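Local coordinates for AlkZ (Streptomyces sahachiroi, PDB 5UUJ), which belongs to the AlkZ-like DNA glycosylase family, a helix-rich group of the helix-turn-helix clan, at residues F21-T26 / G280-G285; E122-V127 / R172-H177; A303-S308 / F343-R348. All coordinates share one frame; numbering follows the deposited sequence.

In the fold
Contacts 1 and 3 belong to one half of the molecule, around the five-stranded mixed sheet, and contact 2 to the far half. Contact 1 brings a loop near the N-terminus onto an edge strand, 281-284. Contact 3 sits just beyond the end of strand 337-342 of the same sheet; its centre is about 20 Å from that of contact 1, with nearest atoms about 7 Å apart. Contact 2, where helix 117-130 meets the chain leaving helix 162-172, lies across the chain's centre from both, its centre about 38 Å from contact 1 and 44 Å from contact 3. Burial falls from contact 1 through contact 2 to the surface contact 3.

Contact 1 of 3, residues F21-T26 / G280-G285; sequences FLEPRT and GIRLLG
R282 slides its guanidinium between two side chains of the 21-26 loop. L22 CD2 lies over the centre of one face, 3.8 Å from R282 CZ, and R25 NH2 over the centre of the opposite face, 3.3 Å from the same CZ. The two arginines reach toward each other tip to tip, their guanidinium planes 32° apart. Like charges this close probably depend on the carboxylate beside them: E23 OE2 accepts a nearly straight bond from R25 NE at 3.0 Å, in the guanidinium plane. It also forms a salt bridge to R282 NH1, but that nitrogen crowds the carbonyl of L22 in the model and its place is doubtful. E357, from helix 351-365, adds a salt bridge to R25 NH2. Deeper in, L22 CD2 touches L284 CD2 at 3.6 Å, the side chains crossing at about a right angle, and Y290 packs on both leucines.

F21, with positive phi, closes helix 9-19, and a cis peptide turns the chain between E23 and P24. R282 itself is anchored by backbone pairing with V322. The result is a Schellman-ended helix whose following loop packs on a sheet's edge strand through L22, against L284 and the R282 guanidinium, with the E23-R25 salt bridge alongside.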
loop_
_atom_site.group_PDB
_atom_site.type_symbol
_atom_site.label_atom_id
_atom_site.label_comp_id
_atom_site.label_asym_id
_atom_site.label_seq_id
_atom_site.Cartn_x
_atom_site.Cartn_y
_atom_site.Cartn_z
ATOM N N PHE A 21 12.240 7.085 2.875
ATOM C CA PHE A 21 13.346 7.162 1.920
ATOM C C PHE A 21 13.155 8.248 0.861
ATOM O O PHE A 21 13.673 8.132 -0.251
ATOM C CB PHE A 21 13.551 5.811 1.222
ATOM C CG PHE A 21 13.768 4.664 2.165
ATOM C CD1 PHE A 21 14.834 4.669 3.049
ATOM C CD2 PHE A 21 12.917 3.571 2.156
ATOM C CE1 PHE A 21 15.041 3.608 3.915
ATOM C CE2 PHE A 21 13.120 2.507 3.018
ATOM C CZ PHE A 21 14.183 2.526 3.898
ATOM N N LEU A 22 12.426 9.305 1.205
ATOM C CA LEU A 22 12.212 10.415 0.279
ATOM C C LEU A 22 13.264 11.513 0.446
ATOM O O LEU A 22 13.806 12.003 -0.544
ATOM C CB LEU A 22 10.807 10.995 0.461
ATOM C CG LEU A 22 9.673 10.113 -0.078
ATOM C CD1 LEU A 22 8.314 10.667 0.320
ATOM C CD2 LEU A 22 9.754 9.975 -1.592
ATOM N N GLU A 23 13.546 11.899 1.689
ATOM C CA GLU A 23 14.578 12.898 1.985
ATOM C C GLU A 23 15.181 12.624 3.364
ATOM O O GLU A 23 14.453 12.618 4.354
ATOM C CB GLU A 23 14.007 14.321 1.962
ATOM C CG GLU A 23 13.400 14.770 0.638
ATOM C CD GLU A 23 14.427 14.922 -0.473
ATOM O OE1 GLU A 23 15.608 15.204 -0.168
ATOM O OE2 GLU A 23 14.046 14.758 -1.654
ATOM N N PRO A 24 16.510 12.419 3.447
ATOM C CA PRO A 24 17.517 12.455 2.379
ATOM C C PRO A 24 17.437 11.241 1.462
ATOM O O PRO A 24 16.618 10.351 1.686
ATOM C CB PRO A 24 18.840 12.474 3.147
ATOM C CG PRO A 24 18.537 11.767 4.414
ATOM C CD PRO A 24 17.125 12.135 4.757
ATOM N N ARG A 25 18.289 11.215 0.444
ATOM C CA ARG A 25 18.250 10.164 -0.562
ATOM C C ARG A 25 19.281 9.071 -0.295
ATOM O O ARG A 25 20.462 9.349 -0.080
ATOM C CB ARG A 25 18.467 10.763 -1.954
ATOM C CG ARG A 25 17.201 11.341 -2.572
ATOM C CD ARG A 25 17.337 12.810 -2.888
ATOM N NE ARG A 25 16.071 13.380 -3.347
ATOM C CZ ARG A 25 15.648 13.369 -4.608
ATOM N NH1 ARG A 25 16.387 12.819 -5.566
ATOM N NH2 ARG A 25 14.480 13.915 -4.913
ATOM N N THR A 26 18.812 7.827 -0.305
ATOM C CA THR A 26 19.679 6.661 -0.187
ATOM C C THR A 26 19.336 5.675 -1.296
ATOM O O THR A 26 18.512 5.973 -2.159
ATOM C CB THR A 26 19.531 5.971 1.182
ATOM O OG1 THR A 26 18.156 5.636 1.408
ATOM C CG2 THR A 26 20.006 6.880 2.290
ATOM N N GLY A 280 11.128 22.038 0.926
ATOM C CA GLY A 280 11.535 21.552 -0.383
ATOM C C GLY A 280 10.414 20.961 -1.215
ATOM O O GLY A 280 9.283 20.820 -0.752
ATOM N N ILE A 281 10.749 20.611 -2.453
ATOM C CA ILE A 281 9.789 20.056 -3.401
ATOM C C ILE A 281 10.054 18.575 -3.632
ATOM O O ILE A 281 11.204 18.135 -3.683
ATOM C CB ILE A 281 9.844 20.791 -4.758
ATOM C CG1 ILE A 281 9.662 22.298 -4.567
ATOM C CG2 ILE A 281 8.791 20.243 -5.719
ATOM C CD1 ILE A 281 8.348 22.692 -3.936
ATOM N N ARG A 282 8.978 17.814 -3.781
ATOM C CA ARG A 282 9.071 16.403 -4.118
ATOM C C ARG A 282 7.968 16.056 -5.118
ATOM O O ARG A 282 6.814 16.448 -4.940
ATOM C CB ARG A 282 8.968 15.545 -2.855
ATOM C CG ARG A 282 9.387 14.099 -3.031
ATOM C CD ARG A 282 10.894 13.936 -3.188
ATOM N NE ARG A 282 11.193 12.765 -4.014
ATOM C CZ ARG A 282 12.158 11.880 -3.779
ATOM N NH1 ARG A 282 12.966 11.998 -2.732
ATOM N NH2 ARG A 282 12.316 10.859 -4.608
ATOM N N LEU A 283 8.337 15.352 -6.185
ATOM C CA LEU A 283 7.374 14.882 -7.175
ATOM C C LEU A 283 7.157 13.386 -7.008
ATOM O O LEU A 283 8.046 12.585 -7.291
ATOM C CB LEU A 283 7.845 15.187 -8.600
ATOM C CG LEU A 283 7.920 16.657 -9.020
ATOM C CD1 LEU A 283 8.331 16.766 -10.479
ATOM C CD2 LEU A 283 6.601 17.368 -8.790
ATOM N N LEU A 284 5.966 13.023 -6.548
ATOM C CA LEU A 284 5.624 11.631 -6.301
ATOM C C LEU A 284 4.703 11.104 -7.392
ATOM O O LEU A 284 3.854 11.833 -7.903
ATOM C CB LEU A 284 4.957 11.484 -4.931
ATOM C CG LEU A 284 5.720 12.095 -3.752
ATOM C CD1 LEU A 284 4.912 11.965 -2.471
ATOM C CD2 LEU A 284 7.086 11.451 -3.591
ATOM N N GLY A 285 4.876 9.835 -7.747
ATOM C CA GLY A 285 4.020 9.196 -8.730
ATOM C C GLY A 285 2.609 9.018 -8.203
ATOM O O GLY A 285 2.312 9.384 -7.067
#

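Contact 2 of 3, residues E122-V127 / R172-H177; sequences ELTEEV and RGVLCH
T124 and R172 supply the polar side of this contact. R172, extended from CG to NE, crosses the threonine side chain at about a right angle and brings NH1 to T124 OG1, which accepts a hydrogen bond at 3.1 Å with an N-H...O angle of 153°. The hydroxyl lies almost in the guanidinium plane, at its edge. T124 OG1 stands beside its own backbone N (chi1 -63°), and it also hydrogen-bonds the carbonyl of V120 one turn earlier in the helix. R172 NH1 has a stronger partner in D121, with which it makes a salt bridge.

The apolar side begins on the other branch of the same threonine. T124 CG2 meets V174 CG1 at 3.7 Å, the side chains again crossing at about a right angle, while V127 CG1, one turn on, looks across to V174 CG2 at 4.4 Å and L175 CD2 at 4.2 Å. L169, from helix 162-172, touches T124, V127, V174 and L175 alike.

Among the backbone features, G173 takes positive phi in the Schellman motif that ends helix 162-172, and the chain then runs past helix 117-130 into strand 176-177.

Chemically, T124 faces two ways: its hydroxyl joins a charged cluster with R172 and D121, its methyl the apolar seam, and the hydroxyl's hydrogen-bonding needs are met by R172 and V120 together.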
loop_
_atom_site.group_PDB
_atom_site.type_symbol
_atom_site.label_atom_id
_atom_site.label_comp_id
_atom_site.label_asym_id
_atom_site.label_seq_id
_atom_site.Cartn_x
_atom_site.Cartn_y
_atom_site.Cartn_z
ATOM N N GLU A 122 -14.743 -23.766 2.077
ATOM C CA GLU A 122 -14.491 -24.888 1.181
ATOM C C GLU A 122 -13.506 -24.490 0.090
ATOM O O GLU A 122 -12.581 -25.240 -0.231
ATOM C CB GLU A 122 -15.793 -25.385 0.557
ATOM C CG GLU A 122 -16.749 -26.027 1.547
ATOM C CD GLU A 122 -18.111 -26.306 0.941
ATOM O OE1 GLU A 122 -18.302 -26.032 -0.262
ATOM O OE2 GLU A 122 -18.996 -26.800 1.667
ATOM N N LEU A 123 -13.704 -23.301 -0.471
ATOM C CA LEU A 123 -12.823 -22.789 -1.513
ATOM C C LEU A 123 -11.413 -22.567 -0.993
ATOM O O LEU A 123 -10.441 -22.833 -1.696
ATOM C CB LEU A 123 -13.370 -21.483 -2.081
ATOM C CG LEU A 123 -14.605 -21.627 -2.962
ATOM C CD1 LEU A 123 -15.264 -20.272 -3.130
ATOM C CD2 LEU A 123 -14.237 -22.229 -4.314
ATOM N N THR A 124 -11.310 -22.067 0.236
ATOM C CA THR A 124 -10.017 -21.832 0.862
ATOM C C THR A 124 -9.214 -23.130 0.893
ATOM O O THR A 124 -8.055 -23.166 0.479
ATOM C CB THR A 124 -10.177 -21.283 2.296
ATOM O OG1 THR A 124 -10.833 -20.010 2.251
ATOM C CG2 THR A 124 -8.824 -21.122 2.979
ATOM N N GLU A 125 -9.854 -24.189 1.375
ATOM C CA GLU A 125 -9.231 -25.501 1.486
ATOM C C GLU A 125 -8.828 -26.054 0.126
ATOM O O GLU A 125 -7.708 -26.527 -0.056
ATOM C CB GLU A 125 -10.184 -26.486 2.173
ATOM C CG GLU A 125 -10.560 -26.094 3.596
ATOM C CD GLU A 125 -11.781 -26.839 4.123
ATOM O OE1 GLU A 125 -12.354 -27.677 3.390
ATOM O OE2 GLU A 125 -12.170 -26.580 5.281
ATOM N N GLU A 126 -9.744 -25.986 -0.832
ATOM C CA GLU A 126 -9.532 -26.634 -2.117
ATOM C C GLU A 126 -8.512 -25.880 -2.968
ATOM O O GLU A 126 -7.693 -26.495 -3.649
ATOM C CB GLU A 126 -10.857 -26.764 -2.868
ATOM C CG GLU A 126 -10.882 -27.905 -3.863
ATOM C CD GLU A 126 -10.738 -29.267 -3.204
ATOM O OE1 GLU A 126 -10.390 -30.232 -3.914
ATOM O OE2 GLU A 126 -10.976 -29.376 -1.981
ATOM N N VAL A 127 -8.559 -24.553 -2.924
ATOM C CA VAL A 127 -7.610 -23.736 -3.675
ATOM C C VAL A 127 -6.196 -23.980 -3.148
ATOM O O VAL A 127 -5.248 -24.077 -3.924
ATOM C CB VAL A 127 -7.968 -22.232 -3.596
ATOM C CG1 VAL A 127 -6.793 -21.347 -4.021
ATOM C CG2 VAL A 127 -9.185 -21.944 -4.461
ATOM N N ARG A 172 -6.302 -15.180 3.761
ATOM C CA ARG A 172 -6.033 -16.395 4.527
ATOM C C ARG A 172 -4.699 -17.021 4.123
ATOM O O ARG A 172 -4.237 -17.970 4.752
ATOM C CB ARG A 172 -7.173 -17.399 4.360
ATOM C CG ARG A 172 -8.286 -17.195 5.373
ATOM C CD ARG A 172 -9.596 -17.814 4.928
ATOM N NE ARG A 172 -10.587 -17.784 5.997
ATOM C CZ ARG A 172 -11.760 -18.407 5.953
ATOM N NH1 ARG A 172 -12.107 -19.119 4.887
ATOM N NH2 ARG A 172 -12.588 -18.320 6.981
ATOM N N GLY A 173 -4.086 -16.481 3.073
ATOM C CA GLY A 173 -2.755 -16.891 2.663
ATOM C C GLY A 173 -2.689 -18.158 1.831
ATOM O O GLY A 173 -1.659 -18.829 1.826
ATOM N N VAL A 174 -3.768 -18.485 1.122
ATOM C CA VAL A 174 -3.791 -19.686 0.290
ATOM C C VAL A 174 -3.617 -19.361 -1.191
ATOM O O VAL A 174 -3.589 -20.266 -2.022
ATOM C CB VAL A 174 -5.099 -20.495 0.477
ATOM C CG1 VAL A 174 -5.241 -20.944 1.924
ATOM C CG2 VAL A 174 -6.322 -19.695 0.042
ATOM N N LEU A 175 -3.498 -18.080 -1.529
ATOM C CA LEU A 175 -3.189 -17.709 -2.906
ATOM C C LEU A 175 -2.483 -16.368 -3.002
ATOM O O LEU A 175 -2.646 -15.487 -2.157
ATOM C CB LEU A 175 -4.461 -17.697 -3.777
ATOM C CG LEU A 175 -5.548 -16.617 -3.682
ATOM C CD1 LEU A 175 -5.162 -15.301 -4.331
ATOM C CD2 LEU A 175 -6.806 -17.136 -4.356
ATOM N N CYS A 176 -1.676 -16.246 -4.049
ATOM C CA CYS A 176 -0.992 -15.010 -4.390
ATOM C C CYS A 176 -0.633 -15.107 -5.861
ATOM O O CYS A 176 -0.871 -16.140 -6.480
ATOM C CB CYS A 176 0.257 -14.806 -3.531
ATOM S SG CYS A 176 1.507 -16.107 -3.730
ATOM N N HIS A 177 -0.066 -14.048 -6.426
ATOM C CA HIS A 177 0.383 -14.097 -7.811
ATOM C C HIS A 177 1.561 -15.049 -7.969
ATOM O O HIS A 177 2.461 -15.085 -7.130
ATOM C CB HIS A 177 0.795 -12.714 -8.311
ATOM C CG HIS A 177 -0.353 -11.834 -8.699
ATOM N ND1 HIS A 177 -0.282 -10.947 -9.746
ATOM C CD2 HIS A 177 -1.593 -11.704 -8.174
ATOM C CE1 HIS A 177 -1.432 -10.303 -9.857
ATOM N NE2 HIS A 177 -2.244 -10.746 -8.912
#

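Contact 3 of 3, residues A303-S308 / F343-R348; sequences APEHRS and FPDTER
H306 lays its imidazole over the phenyl ring of F343 in an offset stack, the centroids 4.4 Å apart and the planes 28° from parallel. The two side chains slide past each other in opposite directions, and each therefore puts its CB over the other's ring: H306 CB stands 3.7 Å from the F343 centroid and F343 CB 3.6 Å from the H306 centroid, both CH-pi contacts close to the ring normal. The tightest ring-to-ring approach is H306 CD2 to F343 CD2, at 3.3 Å. On the far face of the imidazole lies the CG of its own neighbour E305, so the ring is sandwiched between that methylene and F343.

The hydrogen bond at its tip helps to set the imidazole's rotation. H306 NE2 donates to D345 OD1 at 2.8 Å with an N-H...O angle of 149°; the nitrogen comes from above the carboxylate plane, and the oxygen is somewhat tilted from the ring plane. This is a His-carboxylate hydrogen bond, and D345 is brought to it by a type I beta turn running from F343 to T346, closed by T346 N to F343 O at 3.1 Å. The turn follows strand 337-342 of the mixed sheet. P344, the second residue of the turn, puts CD against H306 CE1 at 3.7 Å, tip to tip.

E305 OE2 and D345 OD2 come near each other without touching, and two carboxylates around the imidazole would tend to favour its protonated form. The turn is tied back to the sheet by V328, whose carbonyl holds T346 OG1 and whose backbone bonds to F343. A309 and V310, on the short helix 307-310, pack against the F343 side chain.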
loop_
_atom_site.group_PDB
_atom_site.type_symbol
_atom_site.label_atom_id
_atom_site.label_comp_id
_atom_site.label_asym_id
_atom_site.label_seq_id
_atom_site.Cartn_x
_atom_site.Cartn_y
_atom_site.Cartn_z
ATOM N N ALA A 303 -5.694 19.929 1.175
ATOM C CA ALA A 303 -6.854 20.774 1.439
ATOM C C ALA A 303 -8.127 20.157 0.850
ATOM O O ALA A 303 -8.110 19.659 -0.276
ATOM C CB ALA A 303 -6.628 22.167 0.872
ATOM N N PRO A 304 -9.235 20.184 1.611
ATOM C CA PRO A 304 -10.457 19.510 1.156
ATOM C C PRO A 304 -10.991 20.048 -0.169
ATOM O O PRO A 304 -11.545 19.279 -0.953
ATOM C CB PRO A 304 -11.454 19.775 2.293
ATOM C CG PRO A 304 -10.926 20.965 3.008
ATOM C CD PRO A 304 -9.436 20.875 2.897
ATOM N N GLU A 305 -10.820 21.342 -0.422
ATOM C CA GLU A 305 -11.344 21.940 -1.645
ATOM C C GLU A 305 -10.535 21.520 -2.874
ATOM O O GLU A 305 -10.984 21.699 -4.006
ATOM C CB GLU A 305 -11.377 23.470 -1.535
ATOM C CG GLU A 305 -10.015 24.161 -1.490
ATOM C CD GLU A 305 -9.469 24.319 -0.081
ATOM O OE1 GLU A 305 -9.876 23.549 0.818
ATOM O OE2 GLU A 305 -8.631 25.224 0.128
ATOM N N HIS A 306 -9.348 20.962 -2.649
ATOM C CA HIS A 306 -8.479 20.525 -3.740
ATOM C C HIS A 306 -8.423 19.003 -3.863
ATOM O O HIS A 306 -7.669 18.470 -4.677
ATOM C CB HIS A 306 -7.064 21.070 -3.539
ATOM C CG HIS A 306 -6.970 22.561 -3.622
ATOM N ND1 HIS A 306 -7.759 23.310 -4.468
ATOM C CD2 HIS A 306 -6.184 23.443 -2.961
ATOM C CE1 HIS A 306 -7.462 24.589 -4.326
ATOM N NE2 HIS A 306 -6.508 24.697 -3.418
ATOM N N ARG A 307 -9.220 18.308 -3.059
ATOM C CA ARG A 307 -9.147 16.853 -2.985
ATOM C C ARG A 307 -9.582 16.181 -4.290
ATOM O O ARG A 307 -8.995 15.182 -4.707
ATOM C CB ARG A 307 -10.003 16.343 -1.824
ATOM C CG ARG A 307 -9.795 14.872 -1.508
ATOM C CD ARG A 307 -10.670 14.403 -0.356
ATOM N NE ARG A 307 -10.757 12.943 -0.314
ATOM C CZ ARG A 307 -11.672 12.221 -0.959
ATOM N NH1 ARG A 307 -12.601 12.812 -1.704
ATOM N NH2 ARG A 307 -11.662 10.897 -0.858
ATOM N N SER A 308 -10.603 16.736 -4.932
ATOM C CA SER A 308 -11.154 16.148 -6.149
ATOM C C SER A 308 -10.163 16.199 -7.311
ATOM O O SER A 308 -10.299 15.452 -8.277
ATOM C CB SER A 308 -12.450 16.858 -6.544
ATOM O OG SER A 308 -12.209 18.217 -6.858
ATOM N N PHE A 343 -2.355 23.921 -7.664
ATOM C CA PHE A 343 -3.665 24.413 -7.274
ATOM C C PHE A 343 -3.683 25.937 -7.391
ATOM O O PHE A 343 -2.627 26.570 -7.377
ATOM C CB PHE A 343 -4.004 23.979 -5.846
ATOM C CG PHE A 343 -3.959 22.491 -5.635
ATOM C CD1 PHE A 343 -4.308 21.618 -6.655
ATOM C CD2 PHE A 343 -3.567 21.965 -4.416
ATOM C CE1 PHE A 343 -4.267 20.248 -6.461
ATOM C CE2 PHE A 343 -3.524 20.596 -4.215
ATOM C CZ PHE A 343 -3.875 19.736 -5.239
ATOM N N PRO A 344 -4.883 26.529 -7.511
ATOM C CA PRO A 344 -5.020 27.983 -7.668
ATOM C C PRO A 344 -4.297 28.805 -6.600
ATOM O O PRO A 344 -3.651 29.795 -6.940
ATOM C CB PRO A 344 -6.535 28.196 -7.574
ATOM C CG PRO A 344 -7.119 26.929 -8.070
ATOM C CD PRO A 344 -6.186 25.845 -7.609
ATOM N N ASP A 345 -4.401 28.399 -5.339
ATOM C CA ASP A 345 -3.855 29.186 -4.233
ATOM C C ASP A 345 -2.459 28.727 -3.817
ATOM O O ASP A 345 -2.000 29.036 -2.718
ATOM C CB ASP A 345 -4.796 29.121 -3.028
ATOM C CG ASP A 345 -4.876 27.731 -2.425
ATOM O OD1 ASP A 345 -4.614 26.747 -3.151
ATOM O OD2 ASP A 345 -5.206 27.621 -1.224
ATOM N N THR A 346 -1.785 27.994 -4.697
ATOM C CA THR A 346 -0.459 27.463 -4.395
ATOM C C THR A 346 0.619 28.506 -4.678
ATOM O O THR A 346 0.527 29.268 -5.641
ATOM C CB THR A 346 -0.179 26.177 -5.205
ATOM O OG1 THR A 346 -0.995 25.112 -4.704
ATOM C CG2 THR A 346 1.279 25.758 -5.105
ATOM N N GLU A 347 1.638 28.532 -3.825
ATOM C CA GLU A 347 2.751 29.461 -3.966
ATOM C C GLU A 347 3.546 29.164 -5.234
ATOM O O GLU A 347 3.582 28.024 -5.691
ATOM C CB GLU A 347 3.664 29.374 -2.743
ATOM C CG GLU A 347 4.495 30.619 -2.492
ATOM C CD GLU A 347 5.614 30.379 -1.495
ATOM O OE1 GLU A 347 5.316 30.166 -0.301
ATOM O OE2 GLU A 347 6.793 30.395 -1.907
ATOM N N ARG A 348 4.185 30.187 -5.795
ATOM C CA ARG A 348 4.992 30.012 -7.002
ATOM C C ARG A 348 6.088 28.975 -6.783
ATOM O O ARG A 348 6.931 29.127 -5.901
ATOM C CB ARG A 348 5.613 31.342 -7.434
ATOM C CG ARG A 348 5.121 31.848 -8.780
ATOM C CD ARG A 348 5.791 33.163 -9.149
ATOM N NE ARG A 348 5.271 33.724 -10.396
ATOM C CZ ARG A 348 5.651 34.893 -10.908
ATOM N NH1 ARG A 348 6.557 35.637 -10.284
ATOM N NH2 ARG A 348 5.124 35.322 -12.047
#